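PDB 4L8K: putative peptidase from Parabacteroides merdae, which probably hydrolyses peptide bonds as a serine peptidase of family S41, in the ClpP/crotonase clan. Local coordinates for residues D138-G149 with D205-V213. Sequence-based numbering, arbitrary orientation.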
ATOM      1  N   ASP A 138     -15.803  -6.107 -16.498  1.00 19.95           N
ATOM      2  CA  ASP A 138     -17.121  -5.894 -17.109  1.00 20.95           C
ATOM      3  C   ASP A 138     -18.186  -6.829 -16.529  1.00 25.08           C
ATOM      4  O   ASP A 138     -19.303  -6.379 -16.269  1.00 27.31           O
ATOM      5  CB  ASP A 138     -17.059  -6.066 -18.636  1.00 23.91           C
ATOM      6  CG  ASP A 138     -16.451  -4.890 -19.383  1.00 33.07           C
ATOM      7  OD1 ASP A 138     -16.135  -3.868 -18.729  1.00 34.05           O
ATOM      8  OD2 ASP A 138     -16.282  -4.996 -20.618  1.00 39.64           O
ATOM      9  N   TYR A 139     -17.831  -8.106 -16.295  1.00 19.69           N
ATOM     10  CA  TYR A 139     -18.739  -9.114 -15.732  1.00 20.11           C
ATOM     11  C   TYR A 139     -19.082  -8.839 -14.263  1.00 23.88           C
ATOM     12  O   TYR A 139     -20.240  -9.011 -13.865  1.00 24.35           O
ATOM     13  CB  TYR A 139     -18.167 -10.523 -15.899  1.00 21.31           C
ATOM     14  CG  TYR A 139     -18.511 -11.094 -17.257  1.00 24.13           C
ATOM     15  CD1 TYR A 139     -19.826 -11.441 -17.578  1.00 26.38           C
ATOM     16  CD2 TYR A 139     -17.538 -11.252 -18.238  1.00 25.44           C
ATOM     17  CE1 TYR A 139     -20.163 -11.914 -18.846  1.00 25.78           C
ATOM     18  CE2 TYR A 139     -17.862 -11.750 -19.505  1.00 26.47           C
ATOM     19  CZ  TYR A 139     -19.175 -12.080 -19.799  1.00 29.15           C
ATOM     20  OH  TYR A 139     -19.511 -12.594 -21.018  1.00 27.66           O
HETATM   21  N   MSE A 140     -18.088  -8.385 -13.478  1.00 18.43           N
HETATM   22  CA  MSE A 140     -18.275  -8.053 -12.070  1.00 16.89           C
HETATM   23  C   MSE A 140     -19.232  -6.849 -11.975  1.00 20.52           C
HETATM   24  O   MSE A 140     -20.202  -6.909 -11.219  1.00 22.52           O
HETATM   25  CB  MSE A 140     -16.906  -7.822 -11.379  1.00 17.46           C
HETATM   26  CG  MSE A 140     -16.983  -7.360  -9.914  1.00 21.77           C
HETATM   27 SE   MSE A 140     -17.179  -5.406  -9.809  0.75 26.36          SE
HETATM   28  CE  MSE A 140     -15.356  -4.879 -10.494  1.00 21.82           C
ATOM     29  N   PHE A 141     -19.006  -5.813 -12.774  1.00 16.53           N
ATOM     30  CA  PHE A 141     -19.859  -4.625 -12.794  1.00 16.26           C
ATOM     31  C   PHE A 141     -21.273  -4.974 -13.255  1.00 19.71           C
ATOM     32  O   PHE A 141     -22.226  -4.486 -12.639  1.00 20.44           O
ATOM     33  CB  PHE A 141     -19.257  -3.469 -13.653  1.00 18.00           C
ATOM     34  CG  PHE A 141     -18.035  -2.775 -13.057  1.00 19.43           C
ATOM     35  CD1 PHE A 141     -18.009  -2.389 -11.714  1.00 21.21           C
ATOM     36  CD2 PHE A 141     -16.937  -2.459 -13.851  1.00 21.27           C
ATOM     37  CE1 PHE A 141     -16.889  -1.736 -11.174  1.00 21.21           C
ATOM     38  CE2 PHE A 141     -15.822  -1.812 -13.306  1.00 23.59           C
ATOM     39  CZ  PHE A 141     -15.797  -1.462 -11.971  1.00 20.53           C
ATOM     40  N   ALA A 142     -21.424  -5.852 -14.264  1.00 17.01           N
ATOM     41  CA  ALA A 142     -22.776  -6.254 -14.751  1.00 17.78           C
ATOM     42  C   ALA A 142     -23.542  -7.040 -13.649  1.00 22.07           C
ATOM     43  O   ALA A 142     -24.746  -6.846 -13.482  1.00 21.72           O
ATOM     44  CB  ALA A 142     -22.684  -7.076 -16.024  1.00 18.59           C
ATOM     45  N   HIS A 143     -22.829  -7.859 -12.847  1.00 17.25           N
ATOM     46  CA  HIS A 143     -23.448  -8.574 -11.736  1.00 17.89           C
ATOM     47  C   HIS A 143     -23.998  -7.585 -10.678  1.00 23.36           C
ATOM     48  O   HIS A 143     -24.957  -7.900  -9.967  1.00 24.27           O
ATOM     49  CB  HIS A 143     -22.434  -9.539 -11.106  1.00 19.31           C
ATOM     50  CG  HIS A 143     -23.008 -10.426 -10.037  1.00 22.53           C
ATOM     51  ND1 HIS A 143     -24.021 -11.329 -10.311  1.00 24.98           N
ATOM     52  CD2 HIS A 143     -22.695 -10.507  -8.723  1.00 24.15           C
ATOM     53  CE1 HIS A 143     -24.305 -11.912  -9.158  1.00 24.59           C
ATOM     54  NE2 HIS A 143     -23.530 -11.449  -8.176  1.00 24.48           N
ATOM     55  N   PHE A 144     -23.427  -6.363 -10.634  1.00 20.79           N
ATOM     56  CA  PHE A 144     -23.756  -5.302  -9.674  1.00 19.83           C
ATOM     57  C   PHE A 144     -24.561  -4.144 -10.303  1.00 23.76           C
ATOM     58  O   PHE A 144     -24.722  -3.104  -9.666  1.00 22.61           O
ATOM     59  CB  PHE A 144     -22.447  -4.764  -9.060  1.00 20.08           C
ATOM     60  CG  PHE A 144     -21.615  -5.751  -8.257  1.00 21.17           C
ATOM     61  CD1 PHE A 144     -22.203  -6.850  -7.642  1.00 23.90           C
ATOM     62  CD2 PHE A 144     -20.259  -5.538  -8.063  1.00 22.95           C
ATOM     63  CE1 PHE A 144     -21.439  -7.730  -6.874  1.00 25.04           C
ATOM     64  CE2 PHE A 144     -19.501  -6.404  -7.274  1.00 24.61           C
ATOM     65  CZ  PHE A 144     -20.099  -7.484  -6.671  1.00 23.46           C
ATOM     66  N   LYS A 145     -25.118  -4.354 -11.509  1.00 22.50           N
ATOM     67  CA  LYS A 145     -25.904  -3.368 -12.278  1.00 23.65           C
ATOM     68  C   LYS A 145     -27.041  -2.731 -11.447  1.00 28.23           C
ATOM     69  O   LYS A 145     -27.209  -1.518 -11.478  1.00 28.87           O
ATOM     70  CB  LYS A 145     -26.457  -4.009 -13.578  1.00 26.24           C
ATOM     71  CG  LYS A 145     -27.379  -3.142 -14.434  1.00 36.71           C
ATOM     72  CD  LYS A 145     -26.691  -1.877 -15.012  1.00 49.32           C
ATOM     73  CE  LYS A 145     -27.659  -0.868 -15.616  1.00 56.07           C
ATOM     74  NZ  LYS A 145     -28.360  -0.064 -14.573  1.00 54.94           N
ATOM     75  N   GLU A 146     -27.752  -3.529 -10.667  1.00 25.11           N
ATOM     76  CA  GLU A 146     -28.894  -3.087  -9.858  1.00 24.77           C
ATOM     77  C   GLU A 146     -28.510  -2.587  -8.453  1.00 28.94           C
ATOM     78  O   GLU A 146     -29.380  -2.103  -7.726  1.00 27.25           O
ATOM     79  CB  GLU A 146     -29.914  -4.226  -9.705  1.00 26.59           C
ATOM     80  CG  GLU A 146     -30.523  -4.740 -10.990  1.00 32.19           C
ATOM     81  CD  GLU A 146     -31.057  -3.676 -11.930  1.00 44.13           C
ATOM     82  OE1 GLU A 146     -31.776  -2.750 -11.484  1.00 44.28           O
ATOM     83  OE2 GLU A 146     -30.697  -3.751 -13.121  1.00 45.61           O
ATOM     84  N   CYS A 147     -27.233  -2.740  -8.062  1.00 26.27           N
ATOM     85  CA  CYS A 147     -26.715  -2.314  -6.765  1.00 25.27           C
ATOM     86  C   CYS A 147     -26.607  -0.775  -6.674  1.00 28.63           C
ATOM     87  O   CYS A 147     -26.309  -0.090  -7.655  1.00 28.08           O
ATOM     88  CB  CYS A 147     -25.372  -2.986  -6.479  1.00 24.37           C
ATOM     89  SG  CYS A 147     -25.431  -4.798  -6.498  1.00 27.93           S
ATOM     90  N   LYS A 148     -26.868  -0.265  -5.476  1.00 26.69           N
ATOM     91  CA  LYS A 148     -26.813   1.143  -5.015  1.00 26.63           C
ATOM     92  C   LYS A 148     -25.350   1.634  -4.911  1.00 30.27           C
ATOM     93  O   LYS A 148     -25.062   2.807  -5.135  1.00 31.33           O
ATOM     94  CB  LYS A 148     -27.439   1.182  -3.596  1.00 28.10           C
ATOM     95  CG  LYS A 148     -28.452   2.248  -3.331  1.00 38.65           C
ATOM     96  CD  LYS A 148     -29.024   2.088  -1.947  1.00 40.28           C
ATOM     97  CE  LYS A 148     -29.532   3.401  -1.385  1.00 56.17           C
ATOM     98  NZ  LYS A 148     -28.439   4.314  -0.950  1.00 67.35           N
ATOM     99  N   GLY A 149     -24.466   0.747  -4.478  1.00 25.46           N
ATOM    100  CA  GLY A 149     -23.060   1.092  -4.317  1.00 23.88           C
ATOM    101  C   GLY A 149     -22.165  -0.113  -4.281  1.00 24.39           C
ATOM    102  O   GLY A 149     -22.643  -1.245  -4.276  1.00 21.72           O
ATOM    103  N   ASP A 205     -12.555   2.786 -21.737  1.00 32.88           N
ATOM    104  CA  ASP A 205     -13.601   2.775 -22.781  1.00 34.12           C
ATOM    105  C   ASP A 205     -14.626   1.667 -22.478  1.00 36.71           C
ATOM    106  O   ASP A 205     -15.679   1.594 -23.112  1.00 36.30           O
ATOM    107  CB  ASP A 205     -12.999   2.579 -24.201  1.00 37.52           C
ATOM    108  CG  ASP A 205     -12.105   1.353 -24.371  1.00 56.49           C
ATOM    109  OD1 ASP A 205     -11.338   1.033 -23.430  1.00 58.15           O
ATOM    110  OD2 ASP A 205     -12.111   0.766 -25.472  1.00 67.79           O
ATOM    111  N   ARG A 206     -14.312   0.817 -21.494  1.00 32.61           N
ATOM    112  CA  ARG A 206     -15.139  -0.308 -21.049  1.00 31.18           C
ATOM    113  C   ARG A 206     -16.124   0.147 -19.953  1.00 32.60           C
ATOM    114  O   ARG A 206     -16.294   1.349 -19.755  1.00 32.22           O
ATOM    115  CB  ARG A 206     -14.229  -1.453 -20.558  1.00 29.62           C
ATOM    116  CG  ARG A 206     -13.111  -1.871 -21.522  1.00 31.74           C
ATOM    117  CD  ARG A 206     -13.611  -2.652 -22.715  1.00 35.87           C
ATOM    118  NE  ARG A 206     -14.234  -3.913 -22.313  1.00 46.22           N
ATOM    119  CZ  ARG A 206     -13.730  -5.113 -22.570  1.00 54.20           C
ATOM    120  NH1 ARG A 206     -12.601  -5.233 -23.260  1.00 40.75           N
ATOM    121  NH2 ARG A 206     -14.365  -6.204 -22.164  1.00 34.78           N
ATOM    122  N   THR A 207     -16.805  -0.793 -19.268  1.00 29.44           N
ATOM    123  CA  THR A 207     -17.803  -0.455 -18.232  1.00 28.20           C
ATOM    124  C   THR A 207     -17.153   0.335 -17.076  1.00 28.46           C
ATOM    125  O   THR A 207     -16.121  -0.080 -16.529  1.00 25.02           O
ATOM    126  CB  THR A 207     -18.512  -1.707 -17.707  1.00 30.11           C
ATOM    127  OG1 THR A 207     -19.064  -2.401 -18.818  1.00 32.48           O
ATOM    128  CG2 THR A 207     -19.621  -1.371 -16.696  1.00 24.74           C
ATOM    129  N   ARG A 208     -17.759   1.488 -16.743  1.00 24.28           N
ATOM    130  CA  ARG A 208     -17.277   2.341 -15.664  1.00 23.57           C
ATOM    131  C   ARG A 208     -18.272   2.345 -14.498  1.00 28.58           C
ATOM    132  O   ARG A 208     -19.465   2.094 -14.705  1.00 30.95           O
ATOM    133  CB  ARG A 208     -16.984   3.763 -16.184  1.00 23.00           C
ATOM    134  CG  ARG A 208     -15.682   3.819 -17.017  1.00 33.50           C
ATOM    135  CD  ARG A 208     -15.371   5.198 -17.562  1.00 40.92           C
ATOM    136  NE  ARG A 208     -16.413   5.678 -18.474  1.00 42.99           N
ATOM    137  CZ  ARG A 208     -17.028   6.848 -18.355  1.00 52.68           C
ATOM    138  NH1 ARG A 208     -16.711   7.673 -17.369  1.00 38.69           N
ATOM    139  NH2 ARG A 208     -17.952   7.209 -19.230  1.00 39.70           N
ATOM    140  N   TRP A 209     -17.781   2.582 -13.274  1.00 22.51           N
ATOM    141  CA  TRP A 209     -18.633   2.632 -12.087  1.00 21.79           C
ATOM    142  C   TRP A 209     -18.574   4.044 -11.509  1.00 26.05           C
ATOM    143  O   TRP A 209     -17.544   4.461 -10.952  1.00 23.73           O
ATOM    144  CB  TRP A 209     -18.229   1.568 -11.055  1.00 18.90           C
ATOM    145  CG  TRP A 209     -19.162   1.478  -9.879  1.00 19.43           C
ATOM    146  CD1 TRP A 209     -19.137   2.251  -8.752  1.00 21.93           C
ATOM    147  CD2 TRP A 209     -20.242   0.541  -9.699  1.00 18.97           C
ATOM    148  NE1 TRP A 209     -20.137   1.859  -7.886  1.00 20.78           N
ATOM    149  CE2 TRP A 209     -20.825   0.810  -8.440  1.00 21.68           C
ATOM    150  CE3 TRP A 209     -20.795  -0.482 -10.496  1.00 20.38           C
ATOM    151  CZ2 TRP A 209     -21.913   0.080  -7.949  1.00 20.83           C
ATOM    152  CZ3 TRP A 209     -21.869  -1.208 -10.000  1.00 21.24           C
ATOM    153  CH2 TRP A 209     -22.399  -0.939  -8.733  1.00 21.58           C
ATOM    154  N   LEU A 210     -19.675   4.782 -11.659  1.00 23.06           N
ATOM    155  CA  LEU A 210     -19.724   6.168 -11.206  1.00 24.12           C
ATOM    156  C   LEU A 210     -20.656   6.332 -10.004  1.00 25.98           C
ATOM    157  O   LEU A 210     -20.786   7.427  -9.479  1.00 26.06           O
ATOM    158  CB  LEU A 210     -20.121   7.086 -12.371  1.00 25.37           C
ATOM    159  CG  LEU A 210     -19.196   7.054 -13.620  1.00 29.79           C
ATOM    160  CD1 LEU A 210     -19.671   8.037 -14.673  1.00 31.00           C
ATOM    161  CD2 LEU A 210     -17.739   7.335 -13.268  1.00 29.77           C
ATOM    162  N   ARG A 211     -21.248   5.224  -9.536  1.00 21.03           N
ATOM    163  CA  ARG A 211     -22.068   5.168  -8.340  1.00 21.04           C
ATOM    164  C   ARG A 211     -21.166   5.173  -7.094  1.00 25.81           C
ATOM    165  O   ARG A 211     -19.946   4.954  -7.224  1.00 24.39           O
ATOM    166  CB  ARG A 211     -22.931   3.911  -8.365  1.00 22.89           C
ATOM    167  CG  ARG A 211     -24.220   4.080  -9.189  1.00 27.03           C
ATOM    168  CD  ARG A 211     -24.797   2.708  -9.465  1.00 20.73           C
ATOM    169  NE  ARG A 211     -24.098   2.127 -10.620  1.00 22.36           N
ATOM    170  CZ  ARG A 211     -24.255   0.889 -11.064  1.00 34.89           C
ATOM    171  NH1 ARG A 211     -25.059   0.041 -10.425  1.00 25.74           N
ATOM    172  NH2 ARG A 211     -23.621   0.486 -12.155  1.00 23.44           N
ATOM    173  N   PRO A 212     -21.706   5.418  -5.871  1.00 20.88           N
ATOM    174  CA  PRO A 212     -20.829   5.431  -4.680  1.00 18.56           C
ATOM    175  C   PRO A 212     -19.961   4.168  -4.521  1.00 21.72           C
ATOM    176  O   PRO A 212     -20.368   3.054  -4.884  1.00 20.50           O
ATOM    177  CB  PRO A 212     -21.818   5.574  -3.529  1.00 20.08           C
ATOM    178  CG  PRO A 212     -22.995   6.300  -4.130  1.00 23.76           C
ATOM    179  CD  PRO A 212     -23.113   5.716  -5.504  1.00 20.99           C
ATOM    180  N   VAL A 213     -18.719   4.370  -4.037  1.00 16.20           N
ATOM    181  CA  VAL A 213     -17.732   3.309  -3.797  1.00 14.47           C
ATOM    182  C   VAL A 213     -17.114   3.501  -2.435  1.00 19.16           C
ATOM    183  O   VAL A 213     -16.657   4.614  -2.118  1.00 19.20           O
ATOM    184  CB  VAL A 213     -16.590   3.266  -4.888  1.00 17.53           C
ATOM    185  CG1 VAL A 213     -15.541   2.186  -4.603  1.00 16.10           C
ATOM    186  CG2 VAL A 213     -17.144   3.084  -6.283  1.00 17.25           C
TER
HETATM  187  O   HOH W   1     -20.682  -4.447 -17.604  1.00 31.93           O
HETATM  188  O   HOH W   2     -23.194  -1.893 -13.295  1.00 23.99           O
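Trp209 and Arg211 pack against the turn that follows helix 134-143, and Arg206 and Thr207 meet Asp138 on the helix itself, in the S41 peptidase domain of the ClpP/crotonase clan. The two segments lead into the adjacent parallel strands 149-153 and 213-217 of the mixed sheet, and the contact joins the C-terminal part of the helix and the turn after it to the loop leading into strand 213-217. Charged and polar bonds hold the helix side. Arg206 approaches Asp138 side-on, its NE and NH2 both donating to OD2 from the same face of the carboxylate; NH2 lies 2.7 Å from that oxygen, and the two planes are 54° apart. The other oxygen, OD1, accepts from Thr207 N at 3.2 Å, from above the carboxylate plane, and is also salt-bridged to Arg171. A water joins Asp138 O to Thr207 OG1.

Apolar contacts fill the middle. The Phe141 ring lies nearly parallel to the five-membered ring of Trp209 but slid well aside, at a centroid separation of 5.8 Å, and its CE1 rests 3.6 Å from Trp209 CB. The benzo edge of Trp209 points at the turn, with CH2 3.3 Å from Phe144 O and CZ3 3.7 Å from Phe144 CB; a chi1 of -174°, which swings the indole away from the backbone N, carries the ring there. Within its own segment, NE1 donates almost straight to Pro212 O, which helps fix the indole.

Arg211 NE sits 3.8 Å above the indole plane, offset toward the rim, and the guanidinium gathers backbone carbonyls of the type I turn Phe144-Cys147. Arg211 NH2 donates to a water that also bonds Phe141 O. Arg211 NH1 reaches three carbonyls, weakly Phe144 O and Lys145 O, and more firmly Cys147 O at 3.0 Å (149°), in the carbonyl plane.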